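Local coordinates for Thiol:disulfide interchange protein, thioredoxin family protein (Chlorobaculum tepidum, PDB 3OR5), which probably acts as a thiol:disulfide oxidoreductase of the TlpA-like thioredoxin family, with a likely role in cytochrome c biogenesis, at residues D55-Q60 with Q89-P94; A36-F41 with R66-V71; E77-V82 with V95-P100. All blocks are in the same frame, centred on the assembly; numbering follows the deposited sequence.

How the contacts relate
Contact 1 interlocks along the chain with contacts 2 and 3, which themselves come in series. Contact 2 pairs neighbouring parallel strands of the central sheet, contact 1 sets the helix that connects them against the loop after the next helix, and contact 3 packs that next helix on the edge strand. Contacts 1 and 2, centres about 10 Å apart, are joined by Gln-60: its OE1 lies 2.8 Å from Phe-70 N and its NE2 3.1 Å from Thr-69 OG1. Contact 3, about 18 Å from contact 2 between centres, meets it where Val-71 CG1 approaches Met-96 CE. The side chains of Met-56, Asn-40 and Glu-77 lie near the probable redox motif of Cys-46 and Cys-49.

Contact 1: residues D55-Q60 with Q89-P94; sequences DMVQVQ and QGIIYP
Val-57 and Gln-60 of helix 47-63 pack against Ile-92 and Tyr-93, in the loop that leads from helix 79-89 to the edge strand 95-97 of this thioredoxin-type sheet. The loop starts with a Schellman motif: Gly-90, at positive phi, is its C-prime residue and ends helix 79-89.

The apolar part centres on Val-57, whose two methyls divide the loop between them. CG1 of Val-57, anti to the backbone N (chi1 169°), sits 3.5 Å from the carbonyl O of Gly-90 and also meets Ile-92 CG1. Val-57 CG2 touches both Ile-91 CG1 and Tyr-93 CE2, each at 4.0 Å. Ile-91 in turn lays its CG2 over the centre of the Tyr-93 ring, 3.6 Å above the plane. About one turn on, the Gln-60 side chain runs antiparallel alongside that of Ile-92, with Ile-92 CD1 3.6 Å from Gln-60 CG.

Polar links are indirect. The Gln-60 amide rests near Tyr-93 CB, its plane turned 49° from the ring, but is held by Phe-70 and Thr-69 of strand 68-74. Both ends of this buried amide are thereby satisfied, which should fix its rotation. One water bridges the segments, accepting from Gln-60 NE2 at 3.1 Å and donating to Ile-92 O at 2.9 Å.

At the phenol end the selenomethionine Met-56 lies across Tyr-93; its chain bends at chi3 (50°), and Met-56 CE lies 3.1 Å from Tyr-93 OH.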
loop_
_atom_site.group_PDB
_atom_site.type_symbol
_atom_site.label_atom_id
_atom_site.label_comp_id
_atom_site.label_asym_id
_atom_site.label_seq_id
_atom_site.Cartn_x
_atom_site.Cartn_y
_atom_site.Cartn_z
ATOM N N ASP A 55 -12.009 3.309 -3.628
ATOM C CA ASP A 55 -12.431 1.955 -3.214
ATOM C C ASP A 55 -11.503 1.508 -2.084
ATOM O O ASP A 55 -11.964 0.844 -1.196
ATOM C CB ASP A 55 -12.320 0.976 -4.390
ATOM C CG ASP A 55 -13.423 1.281 -5.478
ATOM O OD1 ASP A 55 -14.446 1.880 -5.143
ATOM O OD2 ASP A 55 -13.283 0.871 -6.645
HETATM N N MSE A 56 -10.220 1.826 -2.179
HETATM C CA MSE A 56 -9.258 1.484 -1.129
HETATM C C MSE A 56 -9.723 2.138 0.181
HETATM O O MSE A 56 -9.645 1.499 1.233
HETATM C CB MSE A 56 -7.830 1.930 -1.449
HETATM C CG MSE A 56 -7.313 1.027 -2.543
HETATM SE SE MSE A 56 -5.546 1.721 -3.150
HETATM C CE MSE A 56 -4.719 1.895 -1.531
ATOM N N VAL A 57 -10.141 3.396 0.057
ATOM C CA VAL A 57 -10.553 4.144 1.317
ATOM C C VAL A 57 -11.784 3.407 1.896
ATOM O O VAL A 57 -11.868 3.221 3.131
ATOM C CB VAL A 57 -10.881 5.602 0.958
ATOM C CG1 VAL A 57 -11.573 6.314 2.154
ATOM C CG2 VAL A 57 -9.572 6.329 0.671
ATOM N N GLN A 58 -12.737 2.992 1.061
ATOM C CA GLN A 58 -13.859 2.262 1.632
ATOM C C GLN A 58 -13.456 0.935 2.289
ATOM O O GLN A 58 -13.986 0.542 3.362
ATOM C CB GLN A 58 -14.945 1.984 0.584
ATOM C CG GLN A 58 -16.276 1.662 1.269
ATOM C CD GLN A 58 -16.848 2.823 2.090
ATOM O OE1 GLN A 58 -17.023 3.932 1.575
ATOM N NE2 GLN A 58 -17.093 2.585 3.393
ATOM N N VAL A 59 -12.575 0.187 1.619
ATOM C CA VAL A 59 -12.090 -1.061 2.203
ATOM C C VAL A 59 -11.333 -0.805 3.549
ATOM O O VAL A 59 -11.451 -1.580 4.546
ATOM C CB VAL A 59 -11.181 -1.823 1.173
ATOM C CG1 VAL A 59 -10.514 -3.053 1.823
ATOM C CG2 VAL A 59 -12.088 -2.253 -0.027
ATOM N N GLN A 60 -10.546 0.249 3.600
ATOM C CA GLN A 60 -9.866 0.637 4.853
ATOM C C GLN A 60 -10.928 0.800 5.968
ATOM O O GLN A 60 -10.660 0.389 7.105
ATOM C CB GLN A 60 -9.075 1.943 4.641
ATOM C CG GLN A 60 -8.369 2.376 5.903
ATOM C CD GLN A 60 -7.102 1.612 6.147
ATOM O OE1 GLN A 60 -6.564 0.920 5.287
ATOM N NE2 GLN A 60 -6.557 1.812 7.323
ATOM N N GLN A 89 -10.230 13.282 -1.027
ATOM C CA GLN A 89 -10.695 11.908 -1.072
ATOM C C GLN A 89 -10.849 11.282 0.300
ATOM O O GLN A 89 -11.335 10.149 0.413
ATOM C CB GLN A 89 -9.821 11.014 -1.949
ATOM C CG GLN A 89 -9.509 11.644 -3.283
ATOM C CD GLN A 89 -10.709 11.847 -4.163
ATOM O OE1 GLN A 89 -11.443 10.916 -4.446
ATOM N NE2 GLN A 89 -10.896 13.081 -4.634
ATOM N N GLY A 90 -10.464 12.032 1.305
ATOM C CA GLY A 90 -10.517 11.525 2.681
ATOM C C GLY A 90 -9.693 10.272 2.933
ATOM O O GLY A 90 -10.205 9.246 3.440
ATOM N N ILE A 91 -8.447 10.336 2.502
ATOM C CA ILE A 91 -7.582 9.183 2.652
ATOM C C ILE A 91 -7.199 9.094 4.129
ATOM O O ILE A 91 -6.638 10.035 4.739
ATOM C CB ILE A 91 -6.352 9.330 1.760
ATOM C CG1 ILE A 91 -6.828 9.235 0.299
ATOM C CG2 ILE A 91 -5.314 8.192 2.147
ATOM C CD1 ILE A 91 -5.615 9.467 -0.644
ATOM N N ILE A 92 -7.555 7.955 4.707
ATOM C CA ILE A 92 -7.455 7.718 6.127
ATOM C C ILE A 92 -6.423 6.669 6.497
ATOM O O ILE A 92 -6.417 6.161 7.617
ATOM C CB ILE A 92 -8.807 7.216 6.583
ATOM C CG1 ILE A 92 -9.293 6.015 5.658
ATOM C CG2 ILE A 92 -9.644 8.535 6.671
ATOM C CD1 ILE A 92 -10.524 5.193 6.128
ATOM N N TYR A 93 -5.591 6.281 5.540
ATOM C CA TYR A 93 -4.461 5.357 5.836
ATOM C C TYR A 93 -3.136 6.100 5.631
ATOM O O TYR A 93 -3.133 7.172 4.980
ATOM C CB TYR A 93 -4.561 4.129 4.985
ATOM C CG TYR A 93 -4.740 4.384 3.522
ATOM C CD1 TYR A 93 -3.598 4.636 2.722
ATOM C CD2 TYR A 93 -5.946 4.276 2.931
ATOM C CE1 TYR A 93 -3.749 4.840 1.272
ATOM C CE2 TYR A 93 -6.133 4.468 1.553
ATOM C CZ TYR A 93 -4.998 4.715 0.714
ATOM O OH TYR A 93 -5.123 4.903 -0.699
ATOM N N PRO A 94 -2.021 5.606 6.121
ATOM C CA PRO A 94 -0.766 6.356 6.024
ATOM C C PRO A 94 -0.331 6.517 4.582
ATOM O O PRO A 94 -0.352 5.545 3.809
ATOM C CB PRO A 94 0.263 5.498 6.754
ATOM C CG PRO A 94 -0.610 4.666 7.656
ATOM C CD PRO A 94 -1.867 4.382 6.913
HETATM O O HOH W 1 -7.775 4.075 9.018
#

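Contact 2: residues A36-F41 with R66-V71; sequences AYIVNF and RGFTFV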
loop_
_atom_site.group_PDB
_atom_site.type_symbol
_atom_site.label_atom_id
_atom_site.label_comp_id
_atom_site.label_asym_id
_atom_site.label_seq_id
_atom_site.Cartn_x
_atom_site.Cartn_y
_atom_site.Cartn_z
ATOM N N ALA A 36 -2.177 -7.714 8.360
ATOM C CA ALA A 36 -2.054 -7.820 6.882
ATOM C C ALA A 36 -2.022 -6.364 6.416
ATOM O O ALA A 36 -2.570 -5.471 7.051
ATOM C CB ALA A 36 -3.184 -8.532 6.288
ATOM N N TYR A 37 -1.326 -6.106 5.285
ATOM C CA TYR A 37 -1.368 -4.727 4.794
ATOM C C TYR A 37 -1.068 -4.789 3.288
ATOM O O TYR A 37 -0.466 -5.769 2.796
ATOM C CB TYR A 37 -0.412 -3.794 5.498
ATOM C CG TYR A 37 1.065 -4.233 5.571
ATOM C CD1 TYR A 37 1.964 -3.702 4.675
ATOM C CD2 TYR A 37 1.529 -5.052 6.603
ATOM C CE1 TYR A 37 3.335 -4.002 4.766
ATOM C CE2 TYR A 37 2.843 -5.352 6.707
ATOM C CZ TYR A 37 3.723 -4.902 5.766
ATOM O OH TYR A 37 5.078 -5.156 5.881
ATOM N N ILE A 38 -1.458 -3.721 2.612
ATOM C CA ILE A 38 -1.170 -3.623 1.139
ATOM C C ILE A 38 -0.459 -2.317 0.967
ATOM O O ILE A 38 -0.994 -1.254 1.370
ATOM C CB ILE A 38 -2.477 -3.701 0.311
ATOM C CG1 ILE A 38 -3.049 -5.130 0.332
ATOM C CG2 ILE A 38 -2.196 -3.293 -1.130
ATOM C CD1 ILE A 38 -4.509 -5.192 -0.248
ATOM N N VAL A 39 0.742 -2.377 0.339
ATOM C CA VAL A 39 1.541 -1.145 0.105
ATOM C C VAL A 39 1.279 -0.785 -1.354
ATOM O O VAL A 39 1.518 -1.588 -2.254
ATOM C CB VAL A 39 3.001 -1.422 0.338
ATOM C CG1 VAL A 39 3.855 -0.155 0.003
ATOM C CG2 VAL A 39 3.223 -1.893 1.806
ATOM N N ASN A 40 0.763 0.421 -1.566
ATOM C CA ASN A 40 0.238 0.896 -2.889
ATOM C C ASN A 40 1.162 1.997 -3.329
ATOM O O ASN A 40 1.199 3.091 -2.755
ATOM C CB ASN A 40 -1.193 1.415 -2.757
ATOM C CG ASN A 40 -1.686 2.034 -4.033
ATOM O OD1 ASN A 40 -1.575 1.389 -5.115
ATOM N ND2 ASN A 40 -2.288 3.109 -3.943
ATOM N N PHE A 41 1.906 1.730 -4.423
ATOM C CA PHE A 41 2.734 2.792 -5.074
ATOM C C PHE A 41 1.828 3.415 -6.072
ATOM O O PHE A 41 1.255 2.727 -6.957
ATOM C CB PHE A 41 3.960 2.170 -5.792
ATOM C CG PHE A 41 5.049 1.796 -4.799
ATOM C CD1 PHE A 41 6.180 2.613 -4.540
ATOM C CD2 PHE A 41 4.911 0.583 -4.098
ATOM C CE1 PHE A 41 7.131 2.252 -3.575
ATOM C CE2 PHE A 41 5.869 0.205 -3.112
ATOM C CZ PHE A 41 7.037 1.001 -2.901
ATOM N N ARG A 66 -9.607 -4.396 12.251
ATOM C CA ARG A 66 -9.666 -5.840 12.123
ATOM C C ARG A 66 -8.345 -6.379 11.584
ATOM O O ARG A 66 -8.302 -7.506 10.982
ATOM C CB ARG A 66 -10.847 -6.219 11.200
ATOM C CG ARG A 66 -12.206 -5.865 11.913
ATOM C CD ARG A 66 -13.387 -6.196 11.042
ATOM N NE ARG A 66 -13.512 -7.649 10.881
ATOM C CZ ARG A 66 -14.441 -8.163 10.079
ATOM N NH1 ARG A 66 -15.363 -7.392 9.479
ATOM N NH2 ARG A 66 -14.537 -9.509 9.977
ATOM N N GLY A 67 -7.281 -5.636 11.848
ATOM C CA GLY A 67 -5.953 -6.199 11.628
ATOM C C GLY A 67 -5.360 -5.938 10.264
ATOM O O GLY A 67 -4.474 -6.689 9.831
ATOM N N PHE A 68 -5.905 -4.917 9.614
ATOM C CA PHE A 68 -5.424 -4.634 8.206
ATOM C C PHE A 68 -5.259 -3.148 7.991
ATOM O O PHE A 68 -6.004 -2.346 8.606
ATOM C CB PHE A 68 -6.479 -5.136 7.174
ATOM C CG PHE A 68 -6.248 -4.606 5.781
ATOM C CD1 PHE A 68 -5.287 -5.202 4.939
ATOM C CD2 PHE A 68 -6.888 -3.446 5.383
ATOM C CE1 PHE A 68 -4.969 -4.573 3.708
ATOM C CE2 PHE A 68 -6.646 -2.833 4.176
ATOM C CZ PHE A 68 -5.694 -3.439 3.304
ATOM N N THR A 69 -4.278 -2.764 7.155
ATOM C CA THR A 69 -4.256 -1.335 6.684
ATOM C C THR A 69 -3.651 -1.262 5.283
ATOM O O THR A 69 -2.809 -2.086 4.908
ATOM C CB THR A 69 -3.427 -0.446 7.587
ATOM O OG1 THR A 69 -3.610 0.948 7.234
ATOM C CG2 THR A 69 -1.859 -0.774 7.620
ATOM N N PHE A 70 -4.124 -0.284 4.510
ATOM C CA PHE A 70 -3.314 0.133 3.326
ATOM C C PHE A 70 -2.169 1.060 3.790
ATOM O O PHE A 70 -2.211 1.719 4.880
ATOM C CB PHE A 70 -4.195 0.901 2.349
ATOM C CG PHE A 70 -5.130 0.017 1.582
ATOM C CD1 PHE A 70 -4.661 -0.676 0.487
ATOM C CD2 PHE A 70 -6.479 -0.084 1.925
ATOM C CE1 PHE A 70 -5.551 -1.521 -0.200
ATOM C CE2 PHE A 70 -7.379 -0.867 1.208
ATOM C CZ PHE A 70 -6.907 -1.609 0.139
ATOM N N VAL A 71 -1.110 1.120 2.970
ATOM C CA VAL A 71 -0.121 2.151 3.163
ATOM C C VAL A 71 0.153 2.682 1.751
ATOM O O VAL A 71 0.392 1.864 0.803
ATOM C CB VAL A 71 1.169 1.529 3.666
ATOM C CG1 VAL A 71 2.258 2.590 3.775
ATOM C CG2 VAL A 71 0.970 0.855 5.025
#
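Ile-38 and Phe-70 lie side by side on neighbouring parallel strands, two inner strands of a thioredoxin-type sheet that are linked as a beta-alpha-beta crossover through helix 47-63. The segment axes run 12° apart. Bonds alternate as parallel pairing requires: Ile-38 gives its N-H to Thr-69 O and receives that of Val-71, at 2.9 Å from Val-71 N to Ile-38 O. Asn-40 N continues the series to Val-71 O at 2.8 Å, with an N-H...O angle of 165°, and the pairing runs on to Ile-73.

Packing is dense on the face of Ala-36, Ile-38, Phe-68 and Phe-70. Phe-70 sets its CD1 3.7 Å from Ile-38 CB, while Phe-68 CE1 approaches Ile-38 CG1 at 3.9 Å, this carbon lying in the plane of the Phe-68 ring at its edge. Phe-68 CG, anti to the backbone N (chi1 166°), lies 4.0 Å from Ala-36 O; farther out, Phe-68 CZ stands 3.6 Å above the centre of the Phe-70 ring.

On the face of Tyr-37, Thr-69, Val-39 and Val-71 side chains meet more loosely. Tyr-37 CB comes within 3.0 Å of Thr-69 O, but Val-39 CG2 stays 4.4 Å from Val-71 CB, and the Tyr-37 ring leads away from the partner strand. The contact opens towards solvent at the partly exposed Gly-67, whose O accepts from Ala-36 N.

Helix 47-63 brings Trp-63 to Phe-68 and Met-56 to Phe-70; helix 139-150 packs on Ala-36, Ile-38 and Phe-68. Strand 119-123 pairs antiparallel with strand 36-42 on its other side.

Contact 3: residues E77-V82 with V95-P100; sequences EQLPNV and VMMATP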
loop_
_atom_site.group_PDB
_atom_site.type_symbol
_atom_site.label_atom_id
_atom_site.label_comp_id
_atom_site.label_asym_id
_atom_site.label_seq_id
_atom_site.Cartn_x
_atom_site.Cartn_y
_atom_site.Cartn_z
ATOM N N GLU A 77 5.513 12.486 -7.692
ATOM C CA GLU A 77 4.550 13.392 -7.134
ATOM C C GLU A 77 5.129 14.656 -6.528
ATOM O O GLU A 77 6.380 14.885 -6.530
ATOM C CB GLU A 77 3.636 12.615 -6.109
ATOM C CG GLU A 77 2.365 12.123 -6.826
ATOM C CD GLU A 77 1.364 13.233 -7.140
ATOM O OE1 GLU A 77 1.684 14.439 -7.051
ATOM O OE2 GLU A 77 0.187 12.865 -7.434
ATOM N N GLN A 78 4.223 15.554 -6.135
ATOM C CA GLN A 78 4.570 16.784 -5.406
ATOM C C GLN A 78 3.747 16.826 -4.102
ATOM O O GLN A 78 2.585 16.509 -4.052
ATOM C CB GLN A 78 4.255 18.002 -6.225
ATOM C CG GLN A 78 5.168 18.109 -7.441
ATOM C CD GLN A 78 4.939 19.424 -8.245
ATOM O OE1 GLN A 78 4.484 20.450 -7.726
ATOM N NE2 GLN A 78 5.321 19.383 -9.534
ATOM N N LEU A 79 4.426 17.262 -3.023
ATOM C CA LEU A 79 3.776 17.330 -1.725
ATOM C C LEU A 79 2.439 18.061 -1.676
ATOM O O LEU A 79 1.497 17.497 -1.202
ATOM C CB LEU A 79 4.836 17.941 -0.750
ATOM C CG LEU A 79 4.332 18.028 0.693
ATOM C CD1 LEU A 79 4.218 16.631 1.249
ATOM C CD2 LEU A 79 5.436 18.719 1.444
ATOM N N PRO A 80 2.287 19.307 -2.216
ATOM C CA PRO A 80 0.982 19.920 -2.103
ATOM C C PRO A 80 -0.156 19.195 -2.866
ATOM O O PRO A 80 -1.303 19.207 -2.424
ATOM C CB PRO A 80 1.203 21.330 -2.755
ATOM C CG PRO A 80 2.480 21.250 -3.551
ATOM C CD PRO A 80 3.308 20.212 -2.779
ATOM N N ASN A 81 0.241 18.547 -3.970
ATOM C CA ASN A 81 -0.754 17.801 -4.746
ATOM C C ASN A 81 -1.209 16.575 -3.985
ATOM O O ASN A 81 -2.425 16.370 -3.857
ATOM C CB ASN A 81 -0.090 17.438 -6.118
ATOM C CG ASN A 81 -1.104 17.065 -7.209
ATOM O OD1 ASN A 81 -2.149 17.671 -7.378
ATOM N ND2 ASN A 81 -0.766 16.017 -7.946
ATOM N N VAL A 82 -0.290 15.809 -3.386
ATOM C CA VAL A 82 -0.681 14.587 -2.647
ATOM C C VAL A 82 -1.461 14.978 -1.360
ATOM O O VAL A 82 -2.494 14.367 -1.063
ATOM C CB VAL A 82 0.553 13.778 -2.285
ATOM C CG1 VAL A 82 0.104 12.472 -1.522
ATOM C CG2 VAL A 82 1.165 13.306 -3.567
ATOM N N VAL A 95 0.102 7.715 4.261
ATOM C CA VAL A 95 0.717 7.949 2.942
ATOM C C VAL A 95 1.977 8.732 3.041
ATOM O O VAL A 95 2.014 9.770 3.730
ATOM C CB VAL A 95 -0.289 8.827 2.157
ATOM C CG1 VAL A 95 0.355 9.305 0.749
ATOM C CG2 VAL A 95 -1.663 8.133 1.817
HETATM N N MSE A 96 3.038 8.236 2.399
HETATM C CA MSE A 96 4.391 8.865 2.439
HETATM C C MSE A 96 4.777 9.262 1.026
HETATM O O MSE A 96 4.446 8.515 0.042
HETATM C CB MSE A 96 5.486 7.929 3.025
HETATM C CG MSE A 96 5.188 7.754 4.444
HETATM SE SE MSE A 96 6.507 6.396 5.130
HETATM C CE MSE A 96 5.664 4.864 4.332
HETATM N N MSE A 97 5.502 10.355 0.898
HETATM C CA MSE A 97 6.194 10.603 -0.416
HETATM C C MSE A 97 7.267 9.569 -0.650
HETATM O O MSE A 97 8.033 9.221 0.274
HETATM C CB MSE A 97 6.891 11.968 -0.421
HETATM C CG MSE A 97 5.911 13.126 -0.070
HETATM SE SE MSE A 97 4.525 13.379 -1.513
HETATM C CE MSE A 97 5.712 13.855 -3.005
ATOM N N ALA A 98 7.383 9.077 -1.901
ATOM C CA ALA A 98 8.421 8.085 -2.127
ATOM C C ALA A 98 9.805 8.684 -1.899
ATOM O O ALA A 98 10.061 9.916 -2.136
ATOM C CB ALA A 98 8.358 7.631 -3.594
ATOM N N THR A 99 10.679 7.812 -1.434
ATOM C CA THR A 99 12.102 8.107 -1.351
ATOM C C THR A 99 12.820 6.952 -2.084
ATOM O O THR A 99 12.236 5.892 -2.332
ATOM C CB THR A 99 12.598 8.062 0.063
ATOM O OG1 THR A 99 12.461 6.756 0.632
ATOM C CG2 THR A 99 11.885 9.072 1.031
ATOM N N PRO A 100 14.071 7.167 -2.502
ATOM C CA PRO A 100 14.710 6.022 -3.169
ATOM C C PRO A 100 14.779 4.800 -2.316
ATOM O O PRO A 100 14.644 3.672 -2.867
ATOM C CB PRO A 100 16.143 6.534 -3.488
ATOM C CG PRO A 100 15.986 8.012 -3.558
ATOM C CD PRO A 100 14.878 8.403 -2.537
#
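A partly buried, apolar helix-on-strand contact joins Leu-79 and Val-82, in the first turn of helix 79-89, to Met-97 and Val-95 of strand 95-97, an outermost strand of the central sheet. Met-97, a selenomethionine, is the main piece. Its chain folds at chi2 (-67°) and again at chi3 (-62°), and the terminal Met-97 CE lies against the backbone at the helix start, 3.6 Å from Leu-79 N and 3.7 Å from Glu-77 C. Met-97 SE stands 3.9 Å from Val-82 CG2, the two side chains pointing opposite ways as they pass. Leu-79 instead stands roughly perpendicular to Met-97 and offers Leu-79 CD1 to Met-97 CG at 4.1 Å.

Strand 68-74, helix 79-89 and strand 95-97 form a beta-alpha-beta unit, its helix and second strand probably the insertion that TlpA-like proteins add to the thioredoxin fold, and this contact seats the helix on that strand. Deeper in, Val-82 CG1 and Val-95 CG1 meet at 3.9 Å, and Val-82 also touches Ala-74 of strand 68-74.

Beside the Met-97 methyl, Glu-77 contributes its CB to the packing while its carboxylate turns to the helix start. Glu-77 OE1 accepts two bonds, from Asn-81 ND2 on the syn lone pair (3.0 Å) and from Gln-78 N on the anti lone pair (2.9 Å). Glu-77 OE2 hydrogen-bonds to Thr-44 OG1, tying this helix start to the loop just before the probable redox-active CxxC of Cys-46 and Cys-49.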